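Local coordinates for acyl-CoA-binding domain-containing protein 1 (Oryza sativa Japonica Group, PDB 5H3G), which binds medium- and long-chain acyl-CoA esters with high affinity, and in vitro also phosphatidic acid and phosphatidylcholine, and may take part in phospholipid biosynthesis, at residues K29-G34 with I79-Q84; G5-F10 with K69-A74; K18-S23 with E87-A92. All coordinates share one frame; numbering follows the deposited sequence.

Interaction 1: residues K29-G34 with I79-Q84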
ATOM      1  N   LYS A  29       7.119   2.311  -1.963  1.00 11.06           N
ATOM      2  CA  LYS A  29       6.361   2.977  -0.910  1.00 10.85           C
ATOM      3  C   LYS A  29       5.037   3.507  -1.449  1.00 12.99           C
ATOM      4  O   LYS A  29       4.004   3.429  -0.772  1.00 14.46           O
ATOM      5  CB  LYS A  29       7.182   4.116  -0.297  1.00 11.18           C
ATOM      6  CG  LYS A  29       8.373   3.612   0.506  1.00 23.51           C
ATOM      7  CD  LYS A  29       8.971   4.724   1.361  1.00 28.21           C
ATOM      8  CE  LYS A  29      10.254   4.256   2.030  1.00 39.10           C
ATOM      9  NZ  LYS A  29      10.881   5.304   2.897  1.00 47.70           N
ATOM     10  N   LEU A  30       5.043   4.016  -2.684  1.00 12.06           N
ATOM     11  CA  LEU A  30       3.814   4.554  -3.267  1.00 11.58           C
ATOM     12  C   LEU A  30       2.814   3.446  -3.562  1.00 13.75           C
ATOM     13  O   LEU A  30       1.608   3.622  -3.349  1.00 12.82           O
ATOM     14  CB  LEU A  30       4.137   5.343  -4.538  1.00 12.30           C
ATOM     15  CG  LEU A  30       4.771   6.718  -4.346  1.00 13.78           C
ATOM     16  CD1 LEU A  30       5.343   7.224  -5.654  1.00 17.27           C
ATOM     17  CD2 LEU A  30       3.711   7.693  -3.785  1.00 15.03           C
ATOM     18  N   ILE A  31       3.297   2.303  -4.056  1.00 12.92           N
ATOM     19  CA  ILE A  31       2.408   1.173  -4.308  0.55 11.25           C
ATOM     20  C   ILE A  31       1.741   0.725  -3.013  1.00 14.95           C
ATOM     21  O   ILE A  31       0.526   0.495  -2.967  1.00 14.28           O
ATOM     22  CB  ILE A  31       3.182   0.027  -4.980  0.55 14.30           C
ATOM     23  CG1 ILE A  31       3.493   0.394  -6.433  0.55 12.56           C
ATOM     24  CG2 ILE A  31       2.394  -1.279  -4.899  0.55 15.73           C
ATOM     25  CD1 ILE A  31       4.589  -0.427  -7.040  0.55 12.60           C
ATOM     26  N   LEU A  32       2.521   0.615  -1.936  1.00 10.40           N
ATOM     27  CA  LEU A  32       1.950   0.219  -0.653  1.00 11.11           C
ATOM     28  C   LEU A  32       0.969   1.265  -0.145  1.00 10.58           C
ATOM     29  O   LEU A  32      -0.088   0.919   0.400  1.00 11.93           O
ATOM     30  CB  LEU A  32       3.056  -0.007   0.385  1.00 10.01           C
ATOM     31  CG  LEU A  32       4.006  -1.175   0.120  1.00 11.40           C
ATOM     32  CD1 LEU A  32       4.892  -1.427   1.323  1.00 12.34           C
ATOM     33  CD2 LEU A  32       3.181  -2.404  -0.238  1.00 14.90           C
ATOM     34  N   TYR A  33       1.310   2.545  -0.297  1.00 10.42           N
ATOM     35  CA  TYR A  33       0.410   3.603   0.148  1.00 11.29           C
ATOM     36  C   TYR A  33      -0.946   3.466  -0.528  1.00 11.44           C
ATOM     37  O   TYR A  33      -1.987   3.462   0.138  1.00 12.40           O
ATOM     38  CB  TYR A  33       1.029   4.986  -0.121  1.00 11.08           C
ATOM     39  CG  TYR A  33       0.065   6.137   0.144  1.00 11.56           C
ATOM     40  CD1 TYR A  33      -0.071   6.684   1.417  1.00 17.44           C
ATOM     41  CD2 TYR A  33      -0.730   6.653  -0.880  1.00 11.96           C
ATOM     42  CE1 TYR A  33      -0.973   7.730   1.657  1.00 15.79           C
ATOM     43  CE2 TYR A  33      -1.639   7.678  -0.646  1.00 12.53           C
ATOM     44  CZ  TYR A  33      -1.745   8.214   0.614  1.00 16.69           C
ATOM     45  OH  TYR A  33      -2.643   9.245   0.817  1.00 18.69           O
ATOM     46  N   GLY A  34      -0.956   3.335  -1.851  1.00 13.46           N
ATOM     47  CA  GLY A  34      -2.234   3.301  -2.546  1.00 14.68           C
ATOM     48  C   GLY A  34      -3.097   2.135  -2.113  1.00 13.74           C
ATOM     49  O   GLY A  34      -4.305   2.287  -1.899  1.00 13.41           O
ATOM     50  N   ILE A  79      -1.123  -7.202   1.076  1.00 13.93           N
ATOM     51  CA  ILE A  79      -0.404  -8.302   1.708  1.00 14.30           C
ATOM     52  C   ILE A  79       0.601  -8.913   0.738  1.00 13.50           C
ATOM     53  O   ILE A  79       1.757  -9.153   1.101  1.00 14.17           O
ATOM     54  CB  ILE A  79      -1.391  -9.358   2.237  1.00 15.62           C
ATOM     55  CG1 ILE A  79      -2.132  -8.806   3.458  1.00 16.15           C
ATOM     56  CG2 ILE A  79      -0.657 -10.631   2.624  1.00 18.94           C
ATOM     57  CD1 ILE A  79      -3.430  -9.537   3.747  1.00 22.28           C
ATOM     58  N   THR A  80       0.186  -9.167  -0.510  1.00 14.16           N
ATOM     59  CA  THR A  80       1.118  -9.799  -1.444  0.52 14.24           C
ATOM     60  C   THR A  80       2.286  -8.877  -1.764  1.00 13.63           C
ATOM     61  O   THR A  80       3.428  -9.339  -1.882  1.00 14.87           O
ATOM     62  CB  THR A  80       0.413 -10.254  -2.730  0.52 15.19           C
ATOM     63  OG1 THR A  80      -0.094  -9.137  -3.479  0.52 15.42           O
ATOM     64  CG2 THR A  80      -0.723 -11.202  -2.399  0.52 15.86           C
ATOM     65  N   LYS A  81       2.040  -7.570  -1.880  1.00 13.80           N
ATOM     66  CA  LYS A  81       3.145  -6.650  -2.158  1.00 12.98           C
ATOM     67  C   LYS A  81       4.102  -6.556  -0.977  1.00 14.29           C
ATOM     68  O   LYS A  81       5.328  -6.535  -1.166  1.00 13.83           O
ATOM     69  CB  LYS A  81       2.605  -5.258  -2.505  1.00 13.19           C
ATOM     70  CG  LYS A  81       1.821  -5.211  -3.815  1.00 21.73           C
ATOM     71  CD  LYS A  81       2.715  -5.527  -5.003  1.00 26.99           C
ATOM     72  CE  LYS A  81       1.937  -5.486  -6.305  1.00 37.02           C
ATOM     73  NZ  LYS A  81       1.019  -4.322  -6.350  1.00 41.58           N
ATOM     74  N   VAL A  82       3.567  -6.489   0.246  1.00 11.89           N
ATOM     75  CA  VAL A  82       4.423  -6.427   1.434  1.00 11.24           C
ATOM     76  C   VAL A  82       5.235  -7.704   1.566  1.00 11.29           C
ATOM     77  O   VAL A  82       6.443  -7.657   1.819  1.00 12.66           O
ATOM     78  CB  VAL A  82       3.597  -6.154   2.703  1.00 11.91           C
ATOM     79  CG1 VAL A  82       4.474  -6.322   3.937  1.00 12.77           C
ATOM     80  CG2 VAL A  82       3.037  -4.744   2.674  1.00 13.80           C
ATOM     81  N   LYS A  83       4.596  -8.862   1.359  1.00 11.85           N
ATOM     82  CA  LYS A  83       5.298 -10.139   1.427  0.53 12.42           C
ATOM     83  C   LYS A  83       6.475 -10.173   0.463  1.00 12.44           C
ATOM     84  O   LYS A  83       7.581 -10.595   0.816  1.00 14.21           O
ATOM     85  CB  LYS A  83       4.323 -11.274   1.115  0.53 13.64           C
ATOM     86  CG  LYS A  83       4.968 -12.617   1.026  0.53 15.42           C
ATOM     87  CD  LYS A  83       5.682 -12.938   2.322  0.53 12.89           C
ATOM     88  CE  LYS A  83       6.121 -14.386   2.333  0.53 13.54           C
ATOM     89  NZ  LYS A  83       6.880 -14.714   3.570  0.53 19.33           N
ATOM     90  N   GLN A  84       6.243  -9.734  -0.777  1.00 12.61           N
ATOM     91  CA  GLN A  84       7.316  -9.705  -1.766  1.00 12.87           C
ATOM     92  C   GLN A  84       8.454  -8.800  -1.308  1.00 13.89           C
ATOM     93  O   GLN A  84       9.632  -9.179  -1.365  1.00 12.88           O
ATOM     94  CB  GLN A  84       6.768  -9.248  -3.113  1.00 14.90           C
ATOM     95  CG  GLN A  84       7.814  -9.201  -4.201  1.00 20.93           C
ATOM     96  CD  GLN A  84       7.254  -8.701  -5.514  1.00 35.58           C
ATOM     97  OE1 GLN A  84       6.139  -8.167  -5.567  1.00 37.64           O
ATOM     98  NE2 GLN A  84       8.021  -8.867  -6.582  1.00 40.46           N
TER
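Leu32 reaches from helix 26-41 across to Lys81 and Val82 of helix 71-92, and it is the residue to follow outward. Its CB stays on its own helix. CG stands anti to the carbonyl carbon (chi1 -66°) and stays 4.5 Å from Val82 CG2, too far for close contact; it is the two methyls that touch. Leu32 CD1 lies 4.0 Å from Val82 CG2. Leu32 CD2 goes deeper, resting 3.7 Å from Val82 CG2 and also 3.7 Å from Lys81 CB, so this one methyl fills the corner between two successive residues of the partner helix. Beside it, Lys81 bends at chi2 and chi4 and crosses Ile31 at about a right angle, bringing its NZ within 3.6 Å of Ile31 CG2 in one of the two modelled conformers of Ile31; no hydrogen bond joins the two segments. The local axes are 10.1 Å apart and run at 152°, close to antiparallel. With only 164 Å² buried, this is a light contact made by side chains alone. Tyr33 and Gly34, by similarity part of the acyl-CoA site, lie in the same stretch of helix 26-41, and the pairing is that of antiparallel helices in the four-helix acyl-CoA-binding fold.

Interaction 2: residues G5-F10 with K69-A74; sequences GLQEDF and KSKEEA
Leu6 on helix 4-17 faces Glu72 at the start of helix 71-92, their CA atoms 7.4 Å apart, the nearest CA pair across the two segments. Leu6 CG is anti to the backbone N (chi1 179°), which carries the branch out to its partner. There CD2 sits over the face of the Glu72 carboxylate, 3.3 Å from Glu72 CD and nearly straight above it, and it is equally close to Glu72 O. The methyl thus sits in the corner formed by the carboxylate face and the carbonyl oxygen of the same residue, a snug fit. Glu72 folds at chi2 (93°) to lay its carboxylate there, and its OE2 is hydrogen-bonded to Ser3 OG, which helps hold the carboxylate in that position. With an alanine in place of Glu72, Ser3 OG would probably lose that partner and the Leu6 methyl the flat surface beneath it. One residue on, Gln7 turns its amide toward Lys71: OE1 is 3.4 Å from Lys71 CE, in one of two modelled conformers of Gln7, whose NE2 bonds to Glu11 OE2 on its own helix. The backbone N of Lys71 is hydrogen-bonded to a glycerol, probably from the crystallisation liquor. Behind these side chains the helix start is closed by two reciprocal bonds. Glu73 N donates to Ser70 OG at 2.9 Å, while Ser70 N donates to Glu73 OE1 at 3.0 Å, meeting the carboxylate on its anti side and 28° out of its plane. Deeper in, Phe10 meets the ring of Tyr78, a residue that by similarity binds acyl-CoA. Helix 4-17 thus packs on the first turn of helix 71-92, which a Ser70-Glu73 capping box opens, in the four-helix acyl-CoA-binding fold.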
ATOM      1  N   GLY A   5      -9.685 -14.249   8.533  1.00 23.64           N
ATOM      2  CA  GLY A   5      -8.286 -14.588   8.329  1.00 21.13           C
ATOM      3  C   GLY A   5      -7.550 -13.538   7.522  1.00 22.61           C
ATOM      4  O   GLY A   5      -6.396 -13.213   7.813  1.00 21.95           O
ATOM      5  N   LEU A   6      -8.215 -12.977   6.513  1.00 21.13           N
ATOM      6  CA  LEU A   6      -7.596 -11.919   5.722  1.00 26.37           C
ATOM      7  C   LEU A   6      -7.380 -10.651   6.538  1.00 24.47           C
ATOM      8  O   LEU A   6      -6.331 -10.009   6.419  1.00 18.40           O
ATOM      9  CB  LEU A   6      -8.452 -11.610   4.504  1.00 26.17           C
ATOM     10  CG  LEU A   6      -7.854 -10.490   3.667  1.00 24.22           C
ATOM     11  CD1 LEU A   6      -6.565 -10.991   3.050  1.00 24.39           C
ATOM     12  CD2 LEU A   6      -8.824 -10.013   2.627  1.00 25.97           C
ATOM     13  N   GLN A   7      -8.372 -10.248   7.339  1.00 18.35           N
ATOM     14  CA  GLN A   7      -8.214  -9.056   8.167  0.51 19.35           C
ATOM     15  C   GLN A   7      -7.056  -9.225   9.142  1.00 20.41           C
ATOM     16  O   GLN A   7      -6.280  -8.286   9.370  1.00 19.82           O
ATOM     17  CB  GLN A   7      -9.514  -8.761   8.919  0.51 21.63           C
ATOM     18  CG  GLN A   7      -9.444  -7.529   9.812  0.51 26.23           C
ATOM     19  CD  GLN A   7      -9.711  -6.241   9.058  0.51 30.35           C
ATOM     20  OE1 GLN A   7     -10.605  -6.179   8.213  0.51 32.58           O
ATOM     21  NE2 GLN A   7      -8.941  -5.200   9.365  0.51 29.73           N
ATOM     22  N   GLU A   8      -6.923 -10.420   9.725  1.00 18.40           N
ATOM     23  CA  GLU A   8      -5.805 -10.697  10.621  1.00 19.37           C
ATOM     24  C   GLU A   8      -4.482 -10.590   9.877  1.00 18.43           C
ATOM     25  O   GLU A   8      -3.548  -9.927  10.341  1.00 22.06           O
ATOM     26  CB  GLU A   8      -5.963 -12.089  11.242  1.00 20.71           C
ATOM     27  CG  GLU A   8      -7.206 -12.238  12.117  1.00 31.31           C
ATOM     28  CD  GLU A   8      -7.441 -13.669  12.602  1.00 44.28           C
ATOM     29  OE1 GLU A   8      -6.797 -14.605  12.080  1.00 47.87           O
ATOM     30  OE2 GLU A   8      -8.279 -13.854  13.513  1.00 49.07           O
ATOM     31  N   ASP A   9      -4.392 -11.250   8.715  1.00 18.07           N
ATOM     32  CA  ASP A   9      -3.201 -11.160   7.875  1.00 20.90           C
ATOM     33  C   ASP A   9      -2.870  -9.715   7.547  1.00 17.39           C
ATOM     34  O   ASP A   9      -1.702  -9.321   7.560  1.00 17.51           O
ATOM     35  CB  ASP A   9      -3.409 -11.925   6.564  1.00 22.28           C
ATOM     36  CG  ASP A   9      -3.308 -13.426   6.727  1.00 31.16           C
ATOM     37  OD1 ASP A   9      -2.902 -13.901   7.801  1.00 30.01           O
ATOM     38  OD2 ASP A   9      -3.645 -14.129   5.750  1.00 35.75           O
ATOM     39  N   PHE A  10      -3.887  -8.917   7.231  1.00 15.01           N
ATOM     40  CA  PHE A  10      -3.643  -7.541   6.814  1.00 13.59           C
ATOM     41  C   PHE A  10      -3.026  -6.738   7.949  1.00 13.81           C
ATOM     42  O   PHE A  10      -2.058  -5.997   7.748  1.00 15.08           O
ATOM     43  CB  PHE A  10      -4.948  -6.900   6.351  1.00 13.90           C
ATOM     44  CG  PHE A  10      -4.814  -5.441   5.967  1.00 15.89           C
ATOM     45  CD1 PHE A  10      -4.263  -5.078   4.756  1.00 13.57           C
ATOM     46  CD2 PHE A  10      -5.255  -4.437   6.821  1.00 17.79           C
ATOM     47  CE1 PHE A  10      -4.136  -3.742   4.392  1.00 14.75           C
ATOM     48  CE2 PHE A  10      -5.130  -3.098   6.470  1.00 18.10           C
ATOM     49  CZ  PHE A  10      -4.580  -2.749   5.249  1.00 16.23           C
ATOM     50  N   LYS A  69     -11.317  -1.523  -6.099  1.00 19.45           N
ATOM     51  CA  LYS A  69     -11.049  -2.798  -5.450  1.00 20.36           C
ATOM     52  C   LYS A  69     -11.824  -2.895  -4.138  1.00 27.67           C
ATOM     53  O   LYS A  69     -11.842  -1.949  -3.345  1.00 29.15           O
ATOM     54  CB  LYS A  69      -9.547  -2.970  -5.189  1.00 19.12           C
ATOM     55  CG  LYS A  69      -8.651  -2.954  -6.425  1.00 20.06           C
ATOM     56  CD  LYS A  69      -7.220  -3.322  -6.024  1.00 22.02           C
ATOM     57  CE  LYS A  69      -6.273  -3.364  -7.209  1.00 22.55           C
ATOM     58  NZ  LYS A  69      -6.478  -4.556  -8.077  1.00 23.54           N
ATOM     59  N   SER A  70     -12.436  -4.048  -3.892  1.00 28.10           N
ATOM     60  CA  SER A  70     -13.057  -4.279  -2.597  1.00 25.35           C
ATOM     61  C   SER A  70     -12.020  -4.243  -1.469  1.00 19.89           C
ATOM     62  O   SER A  70     -10.805  -4.320  -1.687  1.00 18.89           O
ATOM     63  CB  SER A  70     -13.767  -5.625  -2.578  1.00 20.93           C
ATOM     64  OG  SER A  70     -12.824  -6.681  -2.663  1.00 21.50           O
ATOM     65  N   LYS A  71     -12.526  -4.113  -0.239  1.00 25.96           N
ATOM     66  CA  LYS A  71     -11.676  -4.224   0.944  1.00 24.99           C
ATOM     67  C   LYS A  71     -10.923  -5.540   0.937  1.00 25.10           C
ATOM     68  O   LYS A  71      -9.727  -5.602   1.258  1.00 20.73           O
ATOM     69  CB  LYS A  71     -12.541  -4.109   2.205  1.00 23.67           C
ATOM     70  CG  LYS A  71     -11.816  -4.375   3.520  1.00 25.68           C
ATOM     71  CD  LYS A  71     -12.776  -4.227   4.699  1.00 23.90           C
ATOM     72  CE  LYS A  71     -12.005  -4.011   5.994  1.00 34.22           C
ATOM     73  NZ  LYS A  71     -12.890  -3.824   7.182  1.00 44.34           N
ATOM     74  N   GLU A  72     -11.610  -6.607   0.560  1.00 20.54           N
ATOM     75  CA  GLU A  72     -10.966  -7.903   0.508  1.00 22.83           C
ATOM     76  C   GLU A  72      -9.869  -7.915  -0.557  1.00 23.89           C
ATOM     77  O   GLU A  72      -8.767  -8.406  -0.299  1.00 23.35           O
ATOM     78  CB  GLU A  72     -12.040  -8.965   0.269  1.00 20.91           C
ATOM     79  CG  GLU A  72     -11.618 -10.413   0.486  1.00 29.88           C
ATOM     80  CD  GLU A  72     -11.873 -11.002   1.865  1.00 34.15           C
ATOM     81  OE1 GLU A  72     -12.236 -10.252   2.789  1.00 31.29           O
ATOM     82  OE2 GLU A  72     -11.676 -12.239   2.014  1.00 26.49           O
ATOM     83  N   GLU A  73     -10.132  -7.327  -1.739  1.00 19.95           N
ATOM     84  CA  GLU A  73      -9.150  -7.328  -2.827  1.00 20.28           C
ATOM     85  C   GLU A  73      -7.923  -6.497  -2.475  1.00 20.50           C
ATOM     86  O   GLU A  73      -6.787  -6.922  -2.715  1.00 18.16           O
ATOM     87  CB  GLU A  73      -9.763  -6.790  -4.122  1.00 21.31           C
ATOM     88  CG  GLU A  73     -10.631  -7.777  -4.877  1.00 21.42           C
ATOM     89  CD  GLU A  73     -11.349  -7.161  -6.083  1.00 34.10           C
ATOM     90  OE1 GLU A  73     -11.595  -5.936  -6.098  1.00 34.64           O
ATOM     91  OE2 GLU A  73     -11.682  -7.906  -7.020  1.00 29.02           O
ATOM     92  N   ALA A  74      -8.135  -5.281  -1.964  1.00 21.24           N
ATOM     93  CA  ALA A  74      -7.009  -4.382  -1.723  1.00 21.42           C
ATOM     94  C   ALA A  74      -6.177  -4.848  -0.542  1.00 16.93           C
ATOM     95  O   ALA A  74      -4.944  -4.742  -0.576  1.00 16.22           O
ATOM     96  CB  ALA A  74      -7.507  -2.954  -1.503  1.00 20.46           C
TER

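Interaction 3: residues K18-S23 with E87-A92; sequences KTLPES and EEAAAA
Leu20 and Pro21 meet Ala89 where the connection after helix 4-17 passes the last turns of helix 71-92, at one end of the four-helix acyl-CoA-binding fold. The tight part is tiny: one alanine methyl received by two neighbouring residues of the loop. Leu20 holds CG anti to its carbonyl carbon (chi1 -67°), which brings CD2 to 4.1 Å from Ala89 CB in one of the two modelled conformers of Leu20. The same leucine also packs on Leu85 and Leu86, so it spans more than a turn of the helix and marks the better-covered side of the contact. Pro21 adds its ring from the next position, and the extended backbone of the pair keeps both side chains within reach of a single methyl. Only 80 Å² is buried in all, and no hydrogen bond crosses.

Away from that methyl the contact quickly thins. A turn further along, Ala92 CB is 6.6 Å from Pro21 CG, too far to pack, and Ala90 and Ala91 lie on exposed faces of the helix. On the loop side, Lys18, by similarity part of the acyl-CoA site, stays well clear of residues 87-92. The loop is held instead by bonds made close by: Thr19 OG1 to Lys16 O, Pro21 O to Thr24 OG1, and Glu22 O to Lys29 NZ at the start of the next helix. Against these polar bonds within the loop, the closest approach of the two segments is wholly apolar: Pro21 CD, 3.9 Å from Ala89 CB.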
ATOM      1  N   LYS A  18       6.553  -2.138   8.682  1.00 13.43           N
ATOM      2  CA  LYS A  18       7.402  -1.186   9.395  0.60 14.65           C
ATOM      3  C   LYS A  18       8.860  -1.621   9.420  1.00 14.38           C
ATOM      4  O   LYS A  18       9.752  -0.780   9.619  1.00 18.74           O
ATOM      5  CB  LYS A  18       6.923  -1.014  10.840  0.60 19.88           C
ATOM      6  CG  LYS A  18       5.467  -0.627  11.031  0.60 24.27           C
ATOM      7  CD  LYS A  18       5.150  -0.555  12.530  0.60 25.17           C
ATOM      8  CE  LYS A  18       3.674  -0.363  12.797  0.60 29.39           C
ATOM      9  NZ  LYS A  18       3.419  -0.234  14.264  0.60 32.55           N
ATOM     10  N   THR A  19       9.125  -2.922   9.270  1.00 14.17           N
ATOM     11  CA  THR A  19      10.488  -3.443   9.319  1.00 14.68           C
ATOM     12  C   THR A  19      11.217  -3.321   7.993  1.00 14.21           C
ATOM     13  O   THR A  19      12.410  -3.633   7.932  1.00 15.01           O
ATOM     14  CB  THR A  19      10.508  -4.910   9.758  1.00 19.57           C
ATOM     15  OG1 THR A  19       9.988  -5.740   8.707  1.00 14.72           O
ATOM     16  CG2 THR A  19       9.678  -5.095  11.020  1.00 20.24           C
ATOM     17  N   LEU A  20      10.546  -2.887   6.936  1.00 11.86           N
ATOM     18  CA  LEU A  20      11.254  -2.682   5.689  0.86 14.14           C
ATOM     19  C   LEU A  20      12.281  -1.562   5.866  1.00 15.46           C
ATOM     20  O   LEU A  20      12.056  -0.616   6.629  1.00 17.56           O
ATOM     21  CB  LEU A  20      10.272  -2.341   4.570  0.86 12.40           C
ATOM     22  CG  LEU A  20       9.325  -3.477   4.185  0.86 11.89           C
ATOM     23  CD1 LEU A  20       8.242  -2.951   3.249  0.86 12.76           C
ATOM     24  CD2 LEU A  20      10.120  -4.622   3.534  0.86 11.13           C
ATOM     25  N   PRO A  21      13.433  -1.667   5.206  1.00 14.40           N
ATOM     26  CA  PRO A  21      14.454  -0.620   5.347  1.00 17.41           C
ATOM     27  C   PRO A  21      13.916   0.762   5.010  1.00 15.40           C
ATOM     28  O   PRO A  21      13.062   0.938   4.138  1.00 14.17           O
ATOM     29  CB  PRO A  21      15.539  -1.045   4.354  1.00 19.00           C
ATOM     30  CG  PRO A  21      15.348  -2.524   4.191  1.00 19.75           C
ATOM     31  CD  PRO A  21      13.885  -2.787   4.356  1.00 15.21           C
ATOM     32  N   GLU A  22      14.446   1.761   5.718  1.00 19.08           N
ATOM     33  CA  GLU A  22      14.122   3.140   5.386  1.00 24.24           C
ATOM     34  C   GLU A  22      14.475   3.454   3.939  1.00 20.53           C
ATOM     35  O   GLU A  22      13.852   4.328   3.325  1.00 25.48           O
ATOM     36  CB  GLU A  22      14.859   4.085   6.340  1.00 32.98           C
ATOM     37  CG  GLU A  22      14.364   5.521   6.306  1.00 45.18           C
ATOM     38  CD  GLU A  22      12.919   5.654   6.757  1.00 59.84           C
ATOM     39  OE1 GLU A  22      12.472   4.843   7.599  1.00 63.28           O
ATOM     40  OE2 GLU A  22      12.226   6.571   6.262  1.00 64.62           O
ATOM     41  N   SER A  23      15.441   2.732   3.370  1.00 17.53           N
ATOM     42  CA  SER A  23      15.910   2.984   2.015  1.00 17.46           C
ATOM     43  C   SER A  23      15.020   2.357   0.954  1.00 16.82           C
ATOM     44  O   SER A  23      15.344   2.458  -0.235  1.00 19.46           O
ATOM     45  CB  SER A  23      17.345   2.473   1.856  1.00 21.86           C
ATOM     46  OG  SER A  23      17.398   1.066   2.000  1.00 24.96           O
ATOM     47  N   GLU A  87      10.471 -10.380   1.485  1.00 13.84           N
ATOM     48  CA  GLU A  87      11.384 -11.399   0.990  1.00 13.42           C
ATOM     49  C   GLU A  87      12.566 -10.770   0.266  1.00 16.06           C
ATOM     50  O   GLU A  87      13.703 -11.235   0.391  1.00 15.22           O
ATOM     51  CB  GLU A  87      10.627 -12.373   0.094  1.00 15.78           C
ATOM     52  CG  GLU A  87       9.707 -13.267   0.918  1.00 25.94           C
ATOM     53  CD  GLU A  87      10.454 -13.975   2.055  1.00 26.95           C
ATOM     54  OE1 GLU A  87      11.363 -14.774   1.755  1.00 31.18           O
ATOM     55  OE2 GLU A  87      10.150 -13.719   3.242  1.00 21.24           O
ATOM     56  N   GLU A  88      12.324  -9.685  -0.463  1.00 14.51           N
ATOM     57  CA  GLU A  88      13.424  -9.011  -1.140  1.00 14.55           C
ATOM     58  C   GLU A  88      14.365  -8.347  -0.139  1.00 12.32           C
ATOM     59  O   GLU A  88      15.590  -8.370  -0.326  1.00 12.26           O
ATOM     60  CB  GLU A  88      12.857  -8.008  -2.149  1.00 13.18           C
ATOM     61  CG  GLU A  88      12.177  -8.699  -3.350  1.00 16.60           C
ATOM     62  CD  GLU A  88      11.308  -7.763  -4.180  1.00 17.35           C
ATOM     63  OE1 GLU A  88      11.147  -8.006  -5.401  1.00 21.52           O
ATOM     64  OE2 GLU A  88      10.761  -6.807  -3.616  1.00 17.27           O
ATOM     65  N   ALA A  89      13.821  -7.783   0.950  1.00 11.40           N
ATOM     66  CA  ALA A  89      14.669  -7.172   1.971  1.00 12.19           C
ATOM     67  C   ALA A  89      15.531  -8.219   2.652  1.00 13.25           C
ATOM     68  O   ALA A  89      16.718  -7.991   2.904  1.00 10.58           O
ATOM     69  CB  ALA A  89      13.816  -6.430   3.002  1.00 11.57           C
ATOM     70  N   ALA A  90      14.952  -9.389   2.938  1.00 11.20           N
ATOM     71  CA  ALA A  90      15.731 -10.459   3.550  1.00 12.33           C
ATOM     72  C   ALA A  90      16.806 -10.965   2.596  1.00 13.05           C
ATOM     73  O   ALA A  90      17.927 -11.263   3.025  1.00 16.61           O
ATOM     74  CB  ALA A  90      14.806 -11.597   3.988  1.00 17.75           C
ATOM     75  N   ALA A  91      16.487 -11.064   1.301  1.00 12.06           N
ATOM     76  CA  ALA A  91      17.493 -11.467   0.314  1.00 14.54           C
ATOM     77  C   ALA A  91      18.633 -10.466   0.257  1.00 13.89           C
ATOM     78  O   ALA A  91      19.807 -10.854   0.155  1.00 14.25           O
ATOM     79  CB  ALA A  91      16.866 -11.605  -1.077  1.00 14.69           C
ATOM     80  N   ALA A  92      18.299  -9.170   0.297  1.00 12.72           N
ATOM     81  CA  ALA A  92      19.312  -8.116   0.283  1.00 11.61           C
ATOM     82  C   ALA A  92      20.242  -8.227   1.479  1.00 18.13           C
ATOM     83  O   ALA A  92      21.434  -7.912   1.377  1.00 17.67           O
ATOM     84  CB  ALA A  92      18.632  -6.745   0.274  1.00 12.96           C
TER

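All three contacts use helix 71-92, at successive places along it: interaction 2 at its start, interaction 1 in the middle and interaction 3 near its end. Their partners come from the first part of the chain in the order helix 4-17, the loop at 18-23, then helix 26-41. Interaction 1 is therefore nested inside the loop closed by interaction 3, while interaction 2 crosses both. The centres of interactions 2 and 3 are about 22 Å apart without touching; interaction 1, its centre about 13 and 12 Å from theirs, touches each, through Ile79 on Leu6 and Leu32 on Leu20. Helix 71-92 thus gathers helix 4-17, the loop after it and helix 26-41 into the small acyl-CoA-binding fold.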